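Local coordinates for protein Cas13d (uncultured Ruminococcus sp, PDB 6IV9) that binds a CRISPR RNA and probably uses its two HEPN domains to mature that RNA and cleave target RNA, at residues H750-D755 / N773-L778; R754-Y759 / P764-K769. The protein carries 2 engineered substitutions. One frame throughout, in Å; residues are numbered along the deposited sequence.

Interaction 1 of 2, residues H750-D755 / N773-L778; sequences HCLERD and NDYRIL
Leu752 reaches out from its helix and divides its two methyls between Tyr775 and Leu778. Its CG stands anti to the backbone N (chi1 170°), which carries the fork across to the facing segment. Leu752 CD2 meets the phenol ring at its edge, near the ring plane, 3.7 Å from Tyr775 CD1, while Leu752 CD1 lies 4.1 Å from Leu778 CD1; the two leucine side chains run alongside in opposite senses. That same Leu778 CD1 is 4.3 Å from Asp755 CB, so the aspartate gives its methylene to the apolar side and its carboxylate to polar partners. Both NE and NH2 of Arg754 bond side-on to Asp755 OD1, with NE coming from above the carboxylate plane, and Tyr899 OH is hydrogen-bonded to OD2. At the start of the turn, Asp774 OD1 takes the capping bond from Arg776 N at 3.1 Å and also accepts from Arg776 NE, which probably helps hold the entry to the next helix. The contact thus joins the late part of helix 713-760 to the start of helix 777-788, with helix 816-827 packed on Tyr775 and the loop residues Pro896 and Tyr899 against Leu752.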
loop_
_atom_site.group_PDB
_atom_site.type_symbol
_atom_site.label_atom_id
_atom_site.label_comp_id
_atom_site.label_asym_id
_atom_site.label_seq_id
_atom_site.Cartn_x
_atom_site.Cartn_y
_atom_site.Cartn_z
ATOM N N HIS A 750 -14.617 -6.758 -4.652
ATOM C CA HIS A 750 -15.092 -6.269 -3.339
ATOM C C HIS A 750 -16.255 -5.293 -3.547
ATOM O O HIS A 750 -17.242 -5.419 -2.874
ATOM C CB HIS A 750 -13.939 -5.558 -2.634
ATOM C CG HIS A 750 -14.386 -4.641 -1.555
ATOM N ND1 HIS A 750 -14.714 -5.086 -0.325
ATOM C CD2 HIS A 750 -14.591 -3.317 -1.537
ATOM C CE1 HIS A 750 -15.085 -4.084 0.412
ATOM N NE2 HIS A 750 -15.021 -2.999 -0.300
ATOM N N CYS A 751 -16.107 -4.364 -4.481
ATOM C CA CYS A 751 -17.153 -3.354 -4.774
ATOM C C CYS A 751 -18.426 -3.988 -5.341
ATOM O O CYS A 751 -19.491 -3.529 -4.989
ATOM C CB CYS A 751 -16.605 -2.301 -5.706
ATOM S SG CYS A 751 -15.371 -1.291 -4.864
ATOM N N LEU A 752 -18.275 -4.970 -6.222
ATOM C CA LEU A 752 -19.452 -5.648 -6.810
ATOM C C LEU A 752 -20.239 -6.342 -5.697
ATOM O O LEU A 752 -21.425 -6.182 -5.658
ATOM C CB LEU A 752 -18.967 -6.669 -7.835
ATOM C CG LEU A 752 -20.030 -7.621 -8.371
ATOM C CD1 LEU A 752 -21.156 -6.868 -9.038
ATOM C CD2 LEU A 752 -19.432 -8.627 -9.329
ATOM N N GLU A 753 -19.570 -7.075 -4.816
ATOM C CA GLU A 753 -20.302 -7.744 -3.718
ATOM C C GLU A 753 -20.966 -6.687 -2.820
ATOM O O GLU A 753 -22.112 -6.843 -2.467
ATOM C CB GLU A 753 -19.338 -8.575 -2.877
ATOM C CG GLU A 753 -18.681 -9.712 -3.617
ATOM C CD GLU A 753 -17.900 -10.638 -2.700
ATOM O OE1 GLU A 753 -17.763 -10.318 -1.537
ATOM O OE2 GLU A 753 -17.441 -11.656 -3.156
ATOM N N ARG A 754 -20.237 -5.637 -2.482
ATOM C CA ARG A 754 -20.774 -4.565 -1.617
ATOM C C ARG A 754 -21.959 -3.869 -2.299
ATOM O O ARG A 754 -22.972 -3.696 -1.671
ATOM C CB ARG A 754 -19.645 -3.558 -1.402
ATOM C CG ARG A 754 -20.056 -2.254 -0.738
ATOM C CD ARG A 754 -19.045 -1.152 -0.966
ATOM N NE ARG A 754 -19.188 -0.545 -2.263
ATOM C CZ ARG A 754 -18.319 0.270 -2.810
ATOM N NH1 ARG A 754 -17.230 0.590 -2.153
ATOM N NH2 ARG A 754 -18.538 0.775 -4.002
ATOM N N ASP A 755 -21.792 -3.491 -3.556
ATOM C CA ASP A 755 -22.822 -2.773 -4.347
ATOM C C ASP A 755 -24.052 -3.665 -4.544
ATOM O O ASP A 755 -25.146 -3.173 -4.422
ATOM C CB ASP A 755 -22.224 -2.188 -5.625
ATOM C CG ASP A 755 -21.153 -1.137 -5.377
ATOM O OD1 ASP A 755 -21.142 -0.569 -4.307
ATOM O OD2 ASP A 755 -20.362 -0.906 -6.258
ATOM N N ASN A 773 -24.400 -17.065 -8.142
ATOM C CA ASN A 773 -25.063 -17.876 -9.196
ATOM C C ASN A 773 -24.729 -17.271 -10.559
ATOM O O ASN A 773 -24.643 -18.008 -11.508
ATOM C CB ASN A 773 -26.573 -17.975 -8.987
ATOM C CG ASN A 773 -26.959 -18.824 -7.796
ATOM O OD1 ASN A 773 -26.165 -19.613 -7.306
ATOM N ND2 ASN A 773 -28.179 -18.673 -7.321
ATOM N N ASP A 774 -24.689 -15.948 -10.630
ATOM C CA ASP A 774 -24.342 -15.236 -11.875
ATOM C C ASP A 774 -23.823 -13.860 -11.479
ATOM O O ASP A 774 -24.635 -13.009 -11.184
ATOM C CB ASP A 774 -25.533 -15.143 -12.827
ATOM C CG ASP A 774 -25.169 -14.629 -14.205
ATOM O OD1 ASP A 774 -24.048 -14.191 -14.372
ATOM O OD2 ASP A 774 -26.011 -14.676 -15.080
ATOM N N TYR A 775 -22.517 -13.648 -11.597
ATOM C CA TYR A 775 -21.873 -12.368 -11.213
ATOM C C TYR A 775 -22.373 -11.210 -12.080
ATOM O O TYR A 775 -22.313 -10.094 -11.633
ATOM C CB TYR A 775 -20.357 -12.516 -11.240
ATOM C CG TYR A 775 -19.771 -13.098 -9.986
ATOM C CD1 TYR A 775 -19.508 -12.309 -8.889
ATOM C CD2 TYR A 775 -19.485 -14.440 -9.891
ATOM C CE1 TYR A 775 -18.968 -12.841 -7.736
ATOM C CE2 TYR A 775 -18.945 -14.990 -8.747
ATOM C CZ TYR A 775 -18.680 -14.187 -7.665
ATOM O OH TYR A 775 -18.152 -14.716 -6.540
ATOM N N ARG A 776 -22.894 -11.503 -13.263
ATOM C CA ARG A 776 -23.342 -10.452 -14.209
ATOM C C ARG A 776 -24.704 -9.863 -13.832
ATOM O O ARG A 776 -25.088 -8.905 -14.458
ATOM C CB ARG A 776 -23.441 -11.006 -15.632
ATOM C CG ARG A 776 -22.195 -11.706 -16.139
ATOM C CD ARG A 776 -22.474 -12.437 -17.434
ATOM N NE ARG A 776 -23.459 -13.481 -17.257
ATOM C CZ ARG A 776 -24.337 -13.845 -18.169
ATOM N NH1 ARG A 776 -24.226 -13.406 -19.403
ATOM N NH2 ARG A 776 -25.322 -14.648 -17.846
ATOM N N ILE A 777 -25.354 -10.390 -12.806
ATOM C CA ILE A 777 -26.760 -9.999 -12.494
ATOM C C ILE A 777 -26.924 -8.503 -12.192
ATOM O O ILE A 777 -27.941 -7.964 -12.585
ATOM C CB ILE A 777 -27.342 -10.903 -11.395
ATOM C CG1 ILE A 777 -28.848 -10.710 -11.218
ATOM C CG2 ILE A 777 -26.609 -10.724 -10.089
ATOM C CD1 ILE A 777 -29.655 -11.016 -12.434
ATOM N N LEU A 778 -25.990 -7.887 -11.471
ATOM C CA LEU A 778 -26.163 -6.450 -11.160
ATOM C C LEU A 778 -26.117 -5.609 -12.437
ATOM O O LEU A 778 -27.018 -4.835 -12.653
ATOM C CB LEU A 778 -25.014 -6.046 -10.241
ATOM C CG LEU A 778 -25.338 -5.091 -9.103
ATOM C CD1 LEU A 778 -24.210 -4.127 -8.856
ATOM C CD2 LEU A 778 -26.661 -4.390 -9.267
#

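Interaction 2 of 2, residues R754-Y759 / P764-K769; sequences RDFGLY and PELASK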
loop_
_atom_site.group_PDB
_atom_site.type_symbol
_atom_site.label_atom_id
_atom_site.label_comp_id
_atom_site.label_asym_id
_atom_site.label_seq_id
_atom_site.Cartn_x
_atom_site.Cartn_y
_atom_site.Cartn_z
ATOM N N ARG A 754 -20.237 -5.637 -2.482
ATOM C CA ARG A 754 -20.774 -4.565 -1.617
ATOM C C ARG A 754 -21.959 -3.869 -2.299
ATOM O O ARG A 754 -22.972 -3.696 -1.671
ATOM C CB ARG A 754 -19.645 -3.558 -1.402
ATOM C CG ARG A 754 -20.056 -2.254 -0.738
ATOM C CD ARG A 754 -19.045 -1.152 -0.966
ATOM N NE ARG A 754 -19.188 -0.545 -2.263
ATOM C CZ ARG A 754 -18.319 0.270 -2.810
ATOM N NH1 ARG A 754 -17.230 0.590 -2.153
ATOM N NH2 ARG A 754 -18.538 0.775 -4.002
ATOM N N ASP A 755 -21.792 -3.491 -3.556
ATOM C CA ASP A 755 -22.822 -2.773 -4.347
ATOM C C ASP A 755 -24.052 -3.665 -4.544
ATOM O O ASP A 755 -25.146 -3.173 -4.422
ATOM C CB ASP A 755 -22.224 -2.188 -5.625
ATOM C CG ASP A 755 -21.153 -1.137 -5.377
ATOM O OD1 ASP A 755 -21.142 -0.569 -4.307
ATOM O OD2 ASP A 755 -20.362 -0.906 -6.258
ATOM N N PHE A 756 -23.843 -4.949 -4.796
ATOM C CA PHE A 756 -24.987 -5.870 -4.985
ATOM C C PHE A 756 -25.805 -5.896 -3.697
ATOM O O PHE A 756 -27.002 -5.807 -3.759
ATOM C CB PHE A 756 -24.518 -7.276 -5.349
ATOM C CG PHE A 756 -25.632 -8.287 -5.408
ATOM C CD1 PHE A 756 -26.404 -8.426 -6.542
ATOM C CD2 PHE A 756 -25.929 -9.075 -4.318
ATOM C CE1 PHE A 756 -27.426 -9.357 -6.594
ATOM C CE2 PHE A 756 -26.958 -9.999 -4.367
ATOM C CZ PHE A 756 -27.701 -10.136 -5.506
ATOM N N GLY A 757 -25.136 -5.969 -2.560
ATOM C CA GLY A 757 -25.851 -5.965 -1.278
ATOM C C GLY A 757 -26.639 -4.685 -1.084
ATOM O O GLY A 757 -27.691 -4.749 -0.509
ATOM N N LEU A 758 -26.079 -3.536 -1.444
ATOM C CA LEU A 758 -26.814 -2.255 -1.286
ATOM C C LEU A 758 -27.968 -2.159 -2.282
ATOM O O LEU A 758 -29.051 -1.844 -1.891
ATOM C CB LEU A 758 -25.838 -1.096 -1.457
ATOM C CG LEU A 758 -24.813 -0.958 -0.341
ATOM C CD1 LEU A 758 -23.568 -0.250 -0.830
ATOM C CD2 LEU A 758 -25.420 -0.252 0.854
ATOM N N TYR A 759 -27.724 -2.495 -3.535
ATOM C CA TYR A 759 -28.784 -2.411 -4.569
ATOM C C TYR A 759 -29.930 -3.370 -4.248
ATOM O O TYR A 759 -31.055 -3.079 -4.541
ATOM C CB TYR A 759 -28.218 -2.706 -5.948
ATOM C CG TYR A 759 -27.606 -1.529 -6.649
ATOM C CD1 TYR A 759 -28.367 -0.446 -7.034
ATOM C CD2 TYR A 759 -26.272 -1.525 -6.973
ATOM C CE1 TYR A 759 -27.819 0.623 -7.707
ATOM C CE2 TYR A 759 -25.705 -0.462 -7.640
ATOM C CZ TYR A 759 -26.479 0.612 -8.014
ATOM O OH TYR A 759 -25.914 1.645 -8.676
ATOM N N PRO A 764 -36.340 -4.219 -6.416
ATOM C CA PRO A 764 -37.205 -5.377 -6.210
ATOM C C PRO A 764 -36.795 -6.553 -7.098
ATOM O O PRO A 764 -36.826 -7.642 -6.664
ATOM C CB PRO A 764 -38.574 -4.867 -6.668
ATOM C CG PRO A 764 -38.501 -3.394 -6.411
ATOM C CD PRO A 764 -37.090 -3.045 -6.823
ATOM N N GLU A 765 -36.297 -6.247 -8.287
ATOM C CA GLU A 765 -35.897 -7.265 -9.290
ATOM C C GLU A 765 -34.758 -8.159 -8.782
ATOM O O GLU A 765 -34.591 -9.230 -9.329
ATOM C CB GLU A 765 -35.526 -6.576 -10.599
ATOM C CG GLU A 765 -36.717 -6.057 -11.368
ATOM C CD GLU A 765 -37.269 -4.733 -10.882
ATOM O OE1 GLU A 765 -36.679 -4.143 -9.996
ATOM O OE2 GLU A 765 -38.298 -4.305 -11.402
ATOM N N LEU A 766 -33.988 -7.693 -7.803
ATOM C CA LEU A 766 -32.817 -8.423 -7.257
ATOM C C LEU A 766 -33.249 -9.216 -6.025
ATOM O O LEU A 766 -32.450 -9.940 -5.499
ATOM C CB LEU A 766 -31.799 -7.365 -6.826
ATOM C CG LEU A 766 -30.558 -7.148 -7.684
ATOM C CD1 LEU A 766 -30.770 -7.489 -9.134
ATOM C CD2 LEU A 766 -30.021 -5.741 -7.526
ATOM N N ALA A 767 -34.532 -9.187 -5.707
ATOM C CA ALA A 767 -35.011 -9.750 -4.429
ATOM C C ALA A 767 -34.655 -11.227 -4.237
ATOM O O ALA A 767 -34.210 -11.554 -3.158
ATOM C CB ALA A 767 -36.495 -9.530 -4.337
ATOM N N SER A 768 -34.806 -12.080 -5.241
ATOM C CA SER A 768 -34.501 -13.511 -4.985
ATOM C C SER A 768 -33.110 -13.918 -5.489
ATOM O O SER A 768 -32.789 -15.099 -5.391
ATOM C CB SER A 768 -35.551 -14.366 -5.614
ATOM O OG SER A 768 -35.454 -14.264 -7.017
ATOM N N LYS A 769 -32.318 -12.971 -5.989
ATOM C CA LYS A 769 -31.017 -13.298 -6.625
ATOM C C LYS A 769 -29.877 -13.549 -5.636
ATOM O O LYS A 769 -29.809 -12.879 -4.637
ATOM C CB LYS A 769 -30.651 -12.187 -7.607
ATOM C CG LYS A 769 -31.739 -11.816 -8.592
ATOM C CD LYS A 769 -32.167 -12.984 -9.428
ATOM C CE LYS A 769 -33.113 -12.605 -10.538
ATOM N NZ LYS A 769 -32.964 -13.514 -11.690
#
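Phe756 is the first residue along helix segment 754-759 to touch the 764-769 loop. A chi1 of 174° sets its ring opposite the backbone nitrogen and carries it out to the loop. The ring approaches Leu766 obliquely, with Phe756 CE1 4.0 Å from Leu766 CG, while its far end points an edge at a backbone carbonyl, with Phe756 CZ 3.6 Å from Lys769 O. That oxygen lies in the ring plane, and it also accepts a hydrogen bond from Lys760 NZ. The Lys769 side chain adds its root, Lys769 CB lying 4.2 Å from Phe756 CZ, before the chain bends at chi2 and turns from the ring. About one turn further along the helix, Tyr759 contributes its methylene, with Tyr759 CB 3.9 Å from Leu766 CD2; the tyrosine ring points elsewhere, and its OH is hydrogen-bonded to Leu149 O and Asn794 ND2. An alanine in place of Phe756 would probably open a gap beside Leu766 and leave Lys769 O without its aromatic neighbour. The loop is itself folded by a type I turn from Leu766 to Lys769, closed by Lys769 N to Leu766 O at 3.1 Å. The chemistry across the two segments is thus mainly apolar, with one weakly polar approach of the ring edge to Lys769 O, so the match probably depends largely on shape.

Overall arrangement
Interactions 1 and 2 start from the same part of helix 713-760 and share Arg754 and Asp755; their centres lie 9 Å apart. They illustrate how one helix end can hold successive parts of the chain that follows it: first the 764-769 loop, then the start of helix 777-788. The two patches merge where Leu778 CD2 lies 3.7 Å from Tyr759 CD2 and 4.0 Å from Leu766 CD2, and where Ile777 CG2 is 3.8 Å from Phe756 CE1. The nearest atoms of each contact come within about 5 Å of the bound nucleic acid, and the Asp755 side chain is about 12 Å from a magnesium ion.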